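Local coordinates for 39 kDa initiator binding protein (Trichomonas vaginalis, PDB 1Q87), which probably recognises the initiator element of core promoters in this primitive eukaryote, the piece described here being the C-terminal domain of that DNA-binding protein, at residues E61-Y66 with E79-I84; D97-L102 with N153-L158; L119-S122 with H127-T130; R167-K172 with D191-Y196. All blocks are in the same frame, centred on the assembly; numbering follows the deposited sequence.

Interaction 1 (E61-Y66 with E79-I84); sequences EKAAEY and EVISAI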
loop_
_atom_site.group_PDB
_atom_site.type_symbol
_atom_site.label_atom_id
_atom_site.label_comp_id
_atom_site.label_asym_id
_atom_site.label_seq_id
_atom_site.Cartn_x
_atom_site.Cartn_y
_atom_site.Cartn_z
ATOM N N GLU A 61 12.304 -13.378 -2.088
ATOM C CA GLU A 61 12.789 -14.250 -1.023
ATOM C C GLU A 61 13.505 -13.417 0.045
ATOM O O GLU A 61 13.210 -13.559 1.220
ATOM C CB GLU A 61 13.719 -15.312 -1.627
ATOM C CG GLU A 61 13.603 -16.690 -1.028
ATOM C CD GLU A 61 14.889 -17.146 -0.352
ATOM O OE1 GLU A 61 14.930 -18.316 0.101
ATOM O OE2 GLU A 61 15.848 -16.340 -0.271
ATOM N N LYS A 62 14.436 -12.550 -0.356
ATOM C CA LYS A 62 15.132 -11.703 0.624
ATOM C C LYS A 62 14.153 -10.773 1.317
ATOM O O LYS A 62 14.209 -10.599 2.541
ATOM C CB LYS A 62 16.223 -10.849 -0.014
ATOM C CG LYS A 62 17.371 -11.656 -0.651
ATOM C CD LYS A 62 17.876 -12.697 0.316
ATOM C CE LYS A 62 18.916 -13.612 -0.299
ATOM N NZ LYS A 62 19.287 -14.686 0.667
ATOM N N ALA A 63 13.244 -10.195 0.541
ATOM C CA ALA A 63 12.267 -9.277 1.105
ATOM C C ALA A 63 11.386 -10.030 2.111
ATOM O O ALA A 63 11.098 -9.500 3.192
ATOM C CB ALA A 63 11.416 -8.636 0.008
ATOM N N ALA A 64 11.002 -11.264 1.786
ATOM C CA ALA A 64 10.165 -12.013 2.707
ATOM C C ALA A 64 10.863 -12.153 4.051
ATOM O O ALA A 64 10.317 -11.767 5.103
ATOM C CB ALA A 64 9.806 -13.413 2.135
ATOM N N GLU A 65 12.084 -12.668 4.002
ATOM C CA GLU A 65 12.843 -12.883 5.198
ATOM C C GLU A 65 12.910 -11.630 6.020
ATOM O O GLU A 65 12.809 -11.679 7.232
ATOM C CB GLU A 65 14.278 -13.306 4.872
ATOM C CG GLU A 65 14.491 -14.753 4.425
ATOM C CD GLU A 65 15.811 -14.926 3.641
ATOM O OE1 GLU A 65 16.774 -14.128 3.867
ATOM O OE2 GLU A 65 15.873 -15.861 2.800
ATOM N N TYR A 66 13.078 -10.500 5.363
ATOM C CA TYR A 66 13.259 -9.260 6.082
ATOM C C TYR A 66 11.984 -8.533 6.488
ATOM O O TYR A 66 12.006 -7.774 7.452
ATOM C CB TYR A 66 14.149 -8.352 5.241
ATOM C CG TYR A 66 14.576 -7.046 5.864
ATOM C CD1 TYR A 66 13.824 -5.888 5.700
ATOM C CD2 TYR A 66 15.780 -6.946 6.535
ATOM C CE1 TYR A 66 14.272 -4.649 6.183
ATOM C CE2 TYR A 66 16.235 -5.713 7.032
ATOM C CZ TYR A 66 15.476 -4.571 6.851
ATOM O OH TYR A 66 15.915 -3.366 7.360
ATOM N N GLU A 79 4.362 -15.627 -0.724
ATOM C CA GLU A 79 3.191 -15.627 -1.564
ATOM C C GLU A 79 2.549 -14.246 -1.578
ATOM O O GLU A 79 2.139 -13.767 -2.623
ATOM C CB GLU A 79 2.193 -16.691 -1.090
ATOM C CG GLU A 79 2.849 -18.052 -0.870
ATOM C CD GLU A 79 1.918 -19.250 -1.089
ATOM O OE1 GLU A 79 0.695 -19.047 -1.318
ATOM O OE2 GLU A 79 2.435 -20.402 -1.027
ATOM N N VAL A 80 2.492 -13.596 -0.424
ATOM C CA VAL A 80 1.859 -12.302 -0.341
ATOM C C VAL A 80 2.610 -11.284 -1.197
ATOM O O VAL A 80 2.022 -10.582 -2.018
ATOM C CB VAL A 80 1.847 -11.786 1.097
ATOM C CG1 VAL A 80 1.333 -10.323 1.137
ATOM C CG2 VAL A 80 0.959 -12.665 1.949
ATOM N N ILE A 81 3.915 -11.195 -0.979
ATOM C CA ILE A 81 4.732 -10.256 -1.712
ATOM C C ILE A 81 4.692 -10.516 -3.231
ATOM O O ILE A 81 4.536 -9.591 -4.033
ATOM C CB ILE A 81 6.178 -10.301 -1.181
ATOM C CG1 ILE A 81 6.180 -9.811 0.276
ATOM C CG2 ILE A 81 7.094 -9.391 -2.022
ATOM C CD1 ILE A 81 7.521 -9.963 1.015
ATOM N N SER A 82 4.809 -11.777 -3.618
ATOM C CA SER A 82 4.801 -12.128 -5.020
ATOM C C SER A 82 3.508 -11.663 -5.701
ATOM O O SER A 82 3.550 -11.253 -6.868
ATOM C CB SER A 82 4.973 -13.623 -5.188
ATOM O OG SER A 82 4.794 -13.969 -6.544
ATOM N N ALA A 83 2.383 -11.714 -4.973
ATOM C CA ALA A 83 1.083 -11.298 -5.489
ATOM C C ALA A 83 0.959 -9.804 -5.577
ATOM O O ALA A 83 0.258 -9.299 -6.433
ATOM C CB ALA A 83 -0.039 -11.834 -4.631
ATOM N N ILE A 84 1.602 -9.093 -4.672
ATOM C CA ILE A 84 1.539 -7.656 -4.729
ATOM C C ILE A 84 2.471 -7.119 -5.822
ATOM O O ILE A 84 2.100 -6.190 -6.575
ATOM C CB ILE A 84 1.845 -7.042 -3.342
ATOM C CG1 ILE A 84 0.736 -7.439 -2.380
ATOM C CG2 ILE A 84 1.851 -5.514 -3.394
ATOM C CD1 ILE A 84 1.038 -7.099 -0.941
#

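Interaction 2 (D97-L102 with N153-L158); sequences DLYKFL and NEPNCL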
loop_
_atom_site.group_PDB
_atom_site.type_symbol
_atom_site.label_atom_id
_atom_site.label_comp_id
_atom_site.label_asym_id
_atom_site.label_seq_id
_atom_site.Cartn_x
_atom_site.Cartn_y
_atom_site.Cartn_z
ATOM N N ASP A 97 10.958 -1.119 -8.003
ATOM C CA ASP A 97 9.887 -2.055 -7.577
ATOM C C ASP A 97 9.773 -2.050 -6.037
ATOM O O ASP A 97 8.656 -2.051 -5.491
ATOM C CB ASP A 97 10.182 -3.461 -8.077
ATOM C CG ASP A 97 10.212 -3.527 -9.606
ATOM O OD1 ASP A 97 9.162 -3.243 -10.228
ATOM O OD2 ASP A 97 11.272 -3.840 -10.198
ATOM N N LEU A 98 10.919 -2.017 -5.345
ATOM C CA LEU A 98 10.920 -1.967 -3.890
ATOM C C LEU A 98 10.288 -0.631 -3.485
ATOM O O LEU A 98 9.476 -0.581 -2.561
ATOM C CB LEU A 98 12.344 -2.042 -3.331
ATOM C CG LEU A 98 12.770 -2.895 -2.107
ATOM C CD1 LEU A 98 13.671 -2.081 -1.212
ATOM C CD2 LEU A 98 11.615 -3.384 -1.309
ATOM N N TYR A 99 10.671 0.452 -4.166
ATOM C CA TYR A 99 10.120 1.790 -3.881
ATOM C C TYR A 99 8.572 1.753 -3.943
ATOM O O TYR A 99 7.873 2.227 -3.056
ATOM C CB TYR A 99 10.627 2.798 -4.906
ATOM C CG TYR A 99 10.231 4.229 -4.624
ATOM C CD1 TYR A 99 11.130 5.097 -4.009
ATOM C CD2 TYR A 99 8.966 4.733 -4.989
ATOM C CE1 TYR A 99 10.807 6.434 -3.768
ATOM C CE2 TYR A 99 8.619 6.117 -4.734
ATOM C CZ TYR A 99 9.567 6.943 -4.128
ATOM O OH TYR A 99 9.347 8.280 -3.891
ATOM N N LYS A 100 8.060 1.163 -5.001
ATOM C CA LYS A 100 6.632 1.028 -5.187
ATOM C C LYS A 100 5.999 0.244 -4.026
ATOM O O LYS A 100 4.993 0.675 -3.437
ATOM C CB LYS A 100 6.374 0.296 -6.510
ATOM C CG LYS A 100 4.925 0.111 -6.859
ATOM C CD LYS A 100 4.691 0.285 -8.372
ATOM C CE LYS A 100 4.898 -1.010 -9.154
ATOM N NZ LYS A 100 4.249 -0.981 -10.510
ATOM N N PHE A 101 6.626 -0.889 -3.691
ATOM C CA PHE A 101 6.113 -1.797 -2.663
ATOM C C PHE A 101 6.104 -1.180 -1.281
ATOM O O PHE A 101 5.130 -1.297 -0.546
ATOM C CB PHE A 101 6.919 -3.090 -2.665
ATOM C CG PHE A 101 6.396 -4.127 -1.743
ATOM C CD1 PHE A 101 5.182 -4.741 -1.996
ATOM C CD2 PHE A 101 7.098 -4.474 -0.596
ATOM C CE1 PHE A 101 4.666 -5.682 -1.121
ATOM C CE2 PHE A 101 6.588 -5.419 0.286
ATOM C CZ PHE A 101 5.369 -6.021 0.021
ATOM N N LEU A 102 7.184 -0.520 -0.925
ATOM C CA LEU A 102 7.282 0.134 0.369
ATOM C C LEU A 102 6.361 1.385 0.408
ATOM O O LEU A 102 5.834 1.774 1.463
ATOM C CB LEU A 102 8.763 0.509 0.647
ATOM C CG LEU A 102 9.707 -0.660 1.068
ATOM C CD1 LEU A 102 11.157 -0.274 0.923
ATOM C CD2 LEU A 102 9.432 -1.067 2.530
ATOM N N ASN A 153 2.627 5.966 -10.814
ATOM C CA ASN A 153 3.568 7.099 -10.685
ATOM C C ASN A 153 3.642 7.806 -9.344
ATOM O O ASN A 153 4.514 8.639 -9.145
ATOM C CB ASN A 153 3.272 8.159 -11.735
ATOM C CG ASN A 153 3.935 7.861 -13.034
ATOM O OD1 ASN A 153 5.097 8.216 -13.232
ATOM N ND2 ASN A 153 3.216 7.180 -13.932
ATOM N N GLU A 154 2.720 7.487 -8.445
ATOM C CA GLU A 154 2.646 8.050 -7.097
ATOM C C GLU A 154 2.175 6.797 -6.316
ATOM O O GLU A 154 1.046 6.725 -5.820
ATOM C CB GLU A 154 1.598 9.169 -7.119
ATOM C CG GLU A 154 1.513 10.053 -5.873
ATOM C CD GLU A 154 0.825 11.384 -6.178
ATOM O OE1 GLU A 154 0.297 12.026 -5.253
ATOM O OE2 GLU A 154 0.817 11.793 -7.356
ATOM N N PRO A 155 3.066 5.799 -6.201
ATOM C CA PRO A 155 2.789 4.522 -5.534
ATOM C C PRO A 155 2.148 4.417 -4.148
ATOM O O PRO A 155 1.625 3.359 -3.856
ATOM C CB PRO A 155 4.105 3.746 -5.660
ATOM C CG PRO A 155 5.131 4.752 -5.991
ATOM C CD PRO A 155 4.494 6.108 -6.172
ATOM N N ASN A 156 2.162 5.469 -3.318
ATOM C CA ASN A 156 1.502 5.429 -2.003
ATOM C C ASN A 156 0.074 5.950 -2.158
ATOM O O ASN A 156 -0.651 6.104 -1.175
ATOM C CB ASN A 156 2.230 6.315 -0.969
ATOM C CG ASN A 156 2.269 7.781 -1.373
ATOM O OD1 ASN A 156 2.390 8.107 -2.560
ATOM N ND2 ASN A 156 2.206 8.683 -0.383
ATOM N N CYS A 157 -0.342 6.222 -3.387
ATOM C CA CYS A 157 -1.691 6.743 -3.607
ATOM C C CYS A 157 -2.634 5.688 -4.163
ATOM O O CYS A 157 -2.447 5.191 -5.275
ATOM C CB CYS A 157 -1.654 7.942 -4.581
ATOM S SG CYS A 157 -3.307 8.628 -4.992
ATOM N N LEU A 158 -3.651 5.340 -3.388
ATOM C CA LEU A 158 -4.632 4.369 -3.853
ATOM C C LEU A 158 -5.747 5.136 -4.583
ATOM O O LEU A 158 -6.366 6.049 -4.036
ATOM C CB LEU A 158 -5.229 3.579 -2.671
ATOM C CG LEU A 158 -6.462 2.708 -2.996
ATOM C CD1 LEU A 158 -6.018 1.543 -3.883
ATOM C CD2 LEU A 158 -7.168 2.201 -1.691
#

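Interaction 3 (L119-S122 with H127-T130); sequences LLIS and HWLT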
loop_
_atom_site.group_PDB
_atom_site.type_symbol
_atom_site.label_atom_id
_atom_site.label_comp_id
_atom_site.label_asym_id
_atom_site.label_seq_id
_atom_site.Cartn_x
_atom_site.Cartn_y
_atom_site.Cartn_z
ATOM N N LEU A 119 -6.084 -5.440 2.568
ATOM C CA LEU A 119 -6.512 -6.620 1.870
ATOM C C LEU A 119 -7.802 -7.243 2.418
ATOM O O LEU A 119 -8.605 -7.811 1.666
ATOM C CB LEU A 119 -5.393 -7.634 1.919
ATOM C CG LEU A 119 -5.158 -8.405 0.637
ATOM C CD1 LEU A 119 -5.332 -7.476 -0.549
ATOM C CD2 LEU A 119 -3.723 -8.977 0.680
ATOM N N LEU A 120 -8.012 -7.131 3.725
ATOM C CA LEU A 120 -9.186 -7.734 4.332
ATOM C C LEU A 120 -10.457 -6.980 3.941
ATOM O O LEU A 120 -11.507 -7.596 3.741
ATOM C CB LEU A 120 -9.016 -7.792 5.850
ATOM C CG LEU A 120 -9.861 -8.831 6.594
ATOM C CD1 LEU A 120 -11.134 -8.183 7.125
ATOM C CD2 LEU A 120 -10.156 -10.024 5.661
ATOM N N ILE A 121 -10.344 -5.657 3.809
ATOM C CA ILE A 121 -11.458 -4.781 3.415
ATOM C C ILE A 121 -11.983 -5.141 2.022
ATOM O O ILE A 121 -13.179 -5.370 1.840
ATOM C CB ILE A 121 -11.013 -3.305 3.364
ATOM C CG1 ILE A 121 -10.366 -2.905 4.681
ATOM C CG2 ILE A 121 -12.176 -2.422 3.091
ATOM C CD1 ILE A 121 -11.232 -3.149 5.873
ATOM N N SER A 122 -11.087 -5.187 1.042
ATOM C CA SER A 122 -11.473 -5.506 -0.326
ATOM C C SER A 122 -12.018 -6.924 -0.460
ATOM O O SER A 122 -12.870 -7.189 -1.310
ATOM C CB SER A 122 -10.280 -5.328 -1.273
ATOM O OG SER A 122 -10.475 -5.989 -2.519
ATOM N N HIS A 127 -14.058 -7.666 -3.721
ATOM C CA HIS A 127 -12.694 -7.760 -4.247
ATOM C C HIS A 127 -12.404 -6.709 -5.311
ATOM O O HIS A 127 -12.180 -7.023 -6.475
ATOM C CB HIS A 127 -12.447 -9.143 -4.848
ATOM C CG HIS A 127 -13.094 -10.264 -4.092
ATOM N ND1 HIS A 127 -12.373 -11.282 -3.518
ATOM C CD2 HIS A 127 -14.401 -10.546 -3.865
ATOM C CE1 HIS A 127 -13.209 -12.152 -2.968
ATOM N NE2 HIS A 127 -14.442 -11.728 -3.165
ATOM N N TRP A 128 -12.390 -5.454 -4.905
ATOM C CA TRP A 128 -12.127 -4.384 -5.841
ATOM C C TRP A 128 -10.645 -4.085 -6.057
ATOM O O TRP A 128 -10.285 -3.642 -7.143
ATOM C CB TRP A 128 -12.866 -3.099 -5.409
ATOM C CG TRP A 128 -12.732 -2.753 -3.950
ATOM C CD1 TRP A 128 -13.561 -3.143 -2.927
ATOM C CD2 TRP A 128 -11.688 -1.973 -3.347
ATOM N NE1 TRP A 128 -13.091 -2.646 -1.722
ATOM C CE2 TRP A 128 -11.945 -1.927 -1.956
ATOM C CE3 TRP A 128 -10.559 -1.312 -3.845
ATOM C CZ2 TRP A 128 -11.106 -1.248 -1.064
ATOM C CZ3 TRP A 128 -9.721 -0.634 -2.947
ATOM C CH2 TRP A 128 -10.001 -0.608 -1.583
ATOM N N LEU A 129 -9.796 -4.327 -5.049
ATOM C CA LEU A 129 -8.346 -4.063 -5.138
ATOM C C LEU A 129 -7.610 -4.925 -6.173
ATOM O O LEU A 129 -7.843 -6.132 -6.278
ATOM C CB LEU A 129 -7.679 -4.265 -3.768
ATOM C CG LEU A 129 -6.214 -3.812 -3.579
ATOM C CD1 LEU A 129 -6.092 -2.314 -3.658
ATOM C CD2 LEU A 129 -5.706 -4.249 -2.239
ATOM N N THR A 130 -6.723 -4.306 -6.948
ATOM C CA THR A 130 -5.955 -5.038 -7.957
ATOM C C THR A 130 -4.549 -4.447 -8.008
ATOM O O THR A 130 -4.374 -3.244 -7.883
ATOM C CB THR A 130 -6.634 -4.918 -9.356
ATOM O OG1 THR A 130 -5.865 -5.619 -10.349
ATOM C CG2 THR A 130 -6.759 -3.456 -9.756
#

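Interaction 4 (R167-K172 with D191-Y196); sequences RKIWNK and DSWDKY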
loop_
_atom_site.group_PDB
_atom_site.type_symbol
_atom_site.label_atom_id
_atom_site.label_comp_id
_atom_site.label_asym_id
_atom_site.label_seq_id
_atom_site.Cartn_x
_atom_site.Cartn_y
_atom_site.Cartn_z
ATOM N N ARG A 167 -11.797 8.737 -6.192
ATOM C CA ARG A 167 -11.343 9.211 -4.893
ATOM C C ARG A 167 -9.878 8.827 -4.676
ATOM O O ARG A 167 -9.433 7.801 -5.179
ATOM C CB ARG A 167 -12.202 8.595 -3.799
ATOM C CG ARG A 167 -12.041 9.238 -2.449
ATOM C CD ARG A 167 -12.672 8.375 -1.375
ATOM N NE ARG A 167 -13.870 7.695 -1.861
ATOM C CZ ARG A 167 -14.442 6.669 -1.233
ATOM N NH1 ARG A 167 -13.920 6.206 -0.098
ATOM N NH2 ARG A 167 -15.537 6.101 -1.735
ATOM N N LYS A 168 -9.138 9.645 -3.929
ATOM C CA LYS A 168 -7.750 9.342 -3.662
ATOM C C LYS A 168 -7.378 9.345 -2.180
ATOM O O LYS A 168 -7.830 10.202 -1.433
ATOM C CB LYS A 168 -6.852 10.308 -4.414
ATOM C CG LYS A 168 -6.782 10.005 -5.920
ATOM C CD LYS A 168 -5.819 10.940 -6.629
ATOM C CE LYS A 168 -5.933 10.821 -8.146
ATOM N NZ LYS A 168 -5.113 11.862 -8.824
ATOM N N ILE A 169 -6.564 8.382 -1.744
ATOM C CA ILE A 169 -6.148 8.329 -0.337
ATOM C C ILE A 169 -4.699 7.834 -0.254
ATOM O O ILE A 169 -4.334 6.838 -0.882
ATOM C CB ILE A 169 -7.120 7.445 0.463
ATOM C CG1 ILE A 169 -6.698 7.411 1.914
ATOM C CG2 ILE A 169 -7.299 6.117 -0.208
ATOM C CD1 ILE A 169 -6.712 8.798 2.571
ATOM N N TRP A 170 -3.876 8.541 0.514
ATOM C CA TRP A 170 -2.445 8.228 0.585
ATOM C C TRP A 170 -1.875 7.497 1.784
ATOM O O TRP A 170 -2.082 7.907 2.953
ATOM C CB TRP A 170 -1.622 9.519 0.420
ATOM C CG TRP A 170 -1.748 10.170 -0.955
ATOM C CD1 TRP A 170 -0.834 10.127 -1.957
ATOM C CD2 TRP A 170 -2.857 10.950 -1.454
ATOM N NE1 TRP A 170 -1.297 10.824 -3.046
ATOM C CE2 TRP A 170 -2.533 11.340 -2.765
ATOM C CE3 TRP A 170 -4.086 11.354 -0.915
ATOM C CZ2 TRP A 170 -3.387 12.129 -3.549
ATOM C CZ3 TRP A 170 -4.929 12.132 -1.687
ATOM C CH2 TRP A 170 -4.578 12.511 -2.992
ATOM N N ASN A 171 -1.131 6.424 1.497
ATOM C CA ASN A 171 -0.483 5.708 2.559
ATOM C C ASN A 171 0.707 6.575 2.865
ATOM O O ASN A 171 1.328 7.090 1.939
ATOM C CB ASN A 171 0.018 4.344 2.117
ATOM C CG ASN A 171 0.888 3.685 3.193
ATOM O OD1 ASN A 171 0.439 3.497 4.326
ATOM N ND2 ASN A 171 2.130 3.342 2.844
ATOM N N LYS A 172 0.987 6.792 4.154
ATOM C CA LYS A 172 2.161 7.561 4.566
ATOM C C LYS A 172 3.239 6.477 4.838
ATOM O O LYS A 172 3.245 5.841 5.890
ATOM C CB LYS A 172 1.857 8.334 5.840
ATOM C CG LYS A 172 0.625 9.213 5.753
ATOM C CD LYS A 172 0.909 10.468 4.942
ATOM C CE LYS A 172 1.755 11.474 5.736
ATOM N NZ LYS A 172 2.209 12.627 4.887
ATOM N N ASP A 191 -6.600 6.693 11.259
ATOM C CA ASP A 191 -5.881 5.721 12.060
ATOM C C ASP A 191 -5.483 4.474 11.288
ATOM O O ASP A 191 -4.414 3.930 11.510
ATOM C CB ASP A 191 -6.722 5.292 13.273
ATOM C CG ASP A 191 -6.898 6.402 14.298
ATOM O OD1 ASP A 191 -6.024 7.281 14.398
ATOM O OD2 ASP A 191 -7.914 6.379 15.025
ATOM N N SER A 192 -6.342 4.011 10.393
ATOM C CA SER A 192 -6.028 2.800 9.669
ATOM C C SER A 192 -6.898 2.717 8.434
ATOM O O SER A 192 -7.814 3.520 8.250
ATOM C CB SER A 192 -6.371 1.621 10.540
ATOM O OG SER A 192 -7.772 1.376 10.430
ATOM N N TRP A 193 -6.653 1.716 7.605
ATOM C CA TRP A 193 -7.497 1.572 6.434
ATOM C C TRP A 193 -8.950 1.342 6.848
ATOM O O TRP A 193 -9.852 1.941 6.269
ATOM C CB TRP A 193 -7.053 0.403 5.549
ATOM C CG TRP A 193 -5.818 0.664 4.746
ATOM C CD1 TRP A 193 -4.599 0.089 4.925
ATOM C CD2 TRP A 193 -5.700 1.502 3.580
ATOM N NE1 TRP A 193 -3.740 0.496 3.948
ATOM C CE2 TRP A 193 -4.379 1.363 3.109
ATOM C CE3 TRP A 193 -6.580 2.351 2.892
ATOM C CZ2 TRP A 193 -3.907 2.047 1.970
ATOM C CZ3 TRP A 193 -6.116 3.032 1.764
ATOM C CH2 TRP A 193 -4.788 2.873 1.314
ATOM N N ASP A 194 -9.163 0.464 7.834
ATOM C CA ASP A 194 -10.503 0.109 8.338
ATOM C C ASP A 194 -11.305 1.346 8.768
ATOM O O ASP A 194 -12.480 1.507 8.415
ATOM C CB ASP A 194 -10.367 -0.853 9.521
ATOM C CG ASP A 194 -9.429 -2.036 9.219
ATOM O OD1 ASP A 194 -9.910 -3.066 8.669
ATOM O OD2 ASP A 194 -8.206 -1.928 9.529
ATOM N N LYS A 195 -10.652 2.207 9.533
ATOM C CA LYS A 195 -11.219 3.462 10.012
ATOM C C LYS A 195 -11.616 4.351 8.824
ATOM O O LYS A 195 -12.723 4.916 8.778
ATOM C CB LYS A 195 -10.161 4.207 10.844
ATOM C CG LYS A 195 -10.682 4.983 12.034
ATOM C CD LYS A 195 -11.643 6.094 11.638
ATOM C CE LYS A 195 -12.273 6.750 12.872
ATOM N NZ LYS A 195 -11.248 7.339 13.794
ATOM N N TYR A 196 -10.691 4.487 7.877
ATOM C CA TYR A 196 -10.910 5.320 6.717
ATOM C C TYR A 196 -12.070 4.846 5.877
ATOM O O TYR A 196 -12.852 5.667 5.394
ATOM C CB TYR A 196 -9.650 5.402 5.859
ATOM C CG TYR A 196 -9.918 6.059 4.532
ATOM C CD1 TYR A 196 -10.282 5.291 3.426
ATOM C CD2 TYR A 196 -9.882 7.450 4.391
ATOM C CE1 TYR A 196 -10.605 5.883 2.210
ATOM C CE2 TYR A 196 -10.211 8.063 3.167
ATOM C CZ TYR A 196 -10.573 7.265 2.084
ATOM O OH TYR A 196 -10.935 7.821 0.879
#

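Interaction 1 (E61-Y66 with E79-I84)
I81 meets A63 and A64 across the two helices by apolar contact alone, and one methyl, CD1, does all the touching. Its closest approach is to the backbone of helix 56-67: I81 CD1 lies 3.7 Å from A64 CA and 3.8 Å from A64 N. The carbonyl carbon of A63 is almost as near, with I81 CD1 4.0 Å from A63 C, so the methyl sits against the peptide link between the two alanines. Their own methyls lie a little farther off, A63 CB at 4.2 Å and A64 CB at 4.3 Å from I81 CD1. The reach comes from an extended branch: CG1 stands opposite the carbonyl carbon of I81 (chi1 -65°), and chi2 of 173° stretches CD1 straight on toward the other helix. The CB of A63 points at helix 74-84, whereas that of A64 leaves its backbone to one side and also touches A77 and I78.

The charged side chains keep to another part of helix 56-67. E61 and E65 both form salt bridges with K74, at the start of helix 74-84, so this ion-pair group joins the same two helices through residues other than I81.

I81 also packs against F101 of helix 95-105 and M112 of helix 111-123, while A63 touches L46 of helix 29-47, all in the helical part of the domain. With no hydrogen bond across the two segments, it is a buried, non-directional contact in which a single methyl rests on helix backbone left accessible by the short alanine side chains.

Interaction 2 (D97-L102 with N153-L158)
P155 lays its ring against the helix at Y99 and K100, using two neighbouring carbons for two different partners. Its CB takes the backbone side, with P155 CB 3.7 Å from K100 CA and 3.9 Å from K100 O. The lysine side chain joins in through CG, K100 CG also lying 3.9 Å from P155 CB, and the two side chains cross at about a right angle. Beyond CG the lysine bends at chi2 and chi3 (142° and 87°) and its end leads away from the proline. P155 CG turns instead to the tyrosine, 4.0 Å from both Y99 CD2 and Y99 CE2. It approaches in the plane of the ring, so the proline touches the edge of Y99.

The proline occupies the first inner position of a type I beta turn from E154 to C157, closed by the backbone bond from C157 N to E154 O at 2.8 Å. This turn leads into strand 157-162 of the five-stranded antiparallel sheet and sets the start of that strand beside helix 95-105.

Further out, the tyrosine hydroxyl is hydrogen-bonded to the backbone N of I24, and F35 of helix 29-47 meets the ring edge-to-face. M22 touches both Y99 and P155. The turn is held by its neighbours as well: N156 ND2 is hydrogen-bonded to the carbonyl oxygens of N171 and G25, and E154 OE1 accepts from the indole nitrogen of W170.

Interaction 3 (L119-S122 with H127-T130)
S122 holds its OG opposite the backbone N (chi1 163°), which turns the hydroxyl toward the returning chain at W128 and L129. W128 has its CG between the backbone N and the carbonyl carbon (chi1 46°), folding the indole back beneath the serine. One oxygen and one methylene thereby find separate partners. S122 OG accepts from L129 N at 3.1 Å in a fairly straight bond. S122 CB lies over a face of the indole, 4.0 Å from the centroid of the five-membered ring of W128, in a CH-pi contact. L129 CB comes over the same face, displaced toward the rim, so the serine and the leucine share it.

At the backbone, H127 N donates to S122 O in a short but bent bond of 2.7 Å, weak because the angle is only 129°. Farther back along the helix, L119 CD1 touches L129 CD2 at 3.7 Å, their side chains crossing at about a right angle, and I121 CG2 approaches the edge of the indole. The indole NE1 is buried here without a hydrogen-bonding partner in the model.

W128 also packs on L158 and L160 of strand 157-162 and meets the ring of F197. The whole is a reversal of the chain at the C-terminal end of helix 111-123, where a serine side chain and a main-chain carbonyl receive the N-H groups of the loop leading toward the sheet.

Interaction 4 (R167-K172 with D191-Y196)
I169 reaches from its strand to the ring of Y196, and each carbon from CB outward finds an aromatic partner. CB begins at the phenol end, 3.8 Å from Y196 CZ. Here the chain divides. CG1, standing opposite the backbone N (chi1 -179°), lies over one face of the tyrosine in a CH-pi contact, 3.9 Å from the ring centroid and 15° off its normal. CG2 takes the other direction and meets the edge of the indole, with W193 CZ3 at 3.8 Å. At the tip, CD1 stays with the tyrosine, 3.6 Å from Y196 CE2.

Strand 165-171 is the central member of the five-stranded antiparallel sheet, and helix 193-199 packs across that sheet through these residues. S192 supplies the N-cap of the helix: its OG accepts from K195 N at 3.1 Å, in a nearly straight bond of 176°.

R167 also approaches the Y196 hydroxyl, though its placement there is doubtful in the model. NH1 and NH2 of R167 make weak hydrogen bonds to the carbonyl oxygens of K200 and P201, respectively. Y190 meets the tyrosine ring edge-to-face, and L182 touches both W193 and Y196.

How the interactions relate
The four contacts run from the helical part of the C-domain to its sheet. Interaction 1 closes before interaction 2 opens, interaction 3 is nested in the loop that interaction 2 closes, and interaction 4 follows. Interactions 1 and 4, with centres about 23 Å apart, lie on opposite sides of the chain's centre. F101 of interaction 2 reaches interaction 1, where it packs on I84. L158 carries the packing onward from interaction 2 to W128 and L129 of interaction 3 and to W193 of interaction 4, while neighbouring strands 157-162 and 165-171 join interactions 2 and 4 in one sheet. This chain of touching contacts is consistent with helices and sheet packing as one domain.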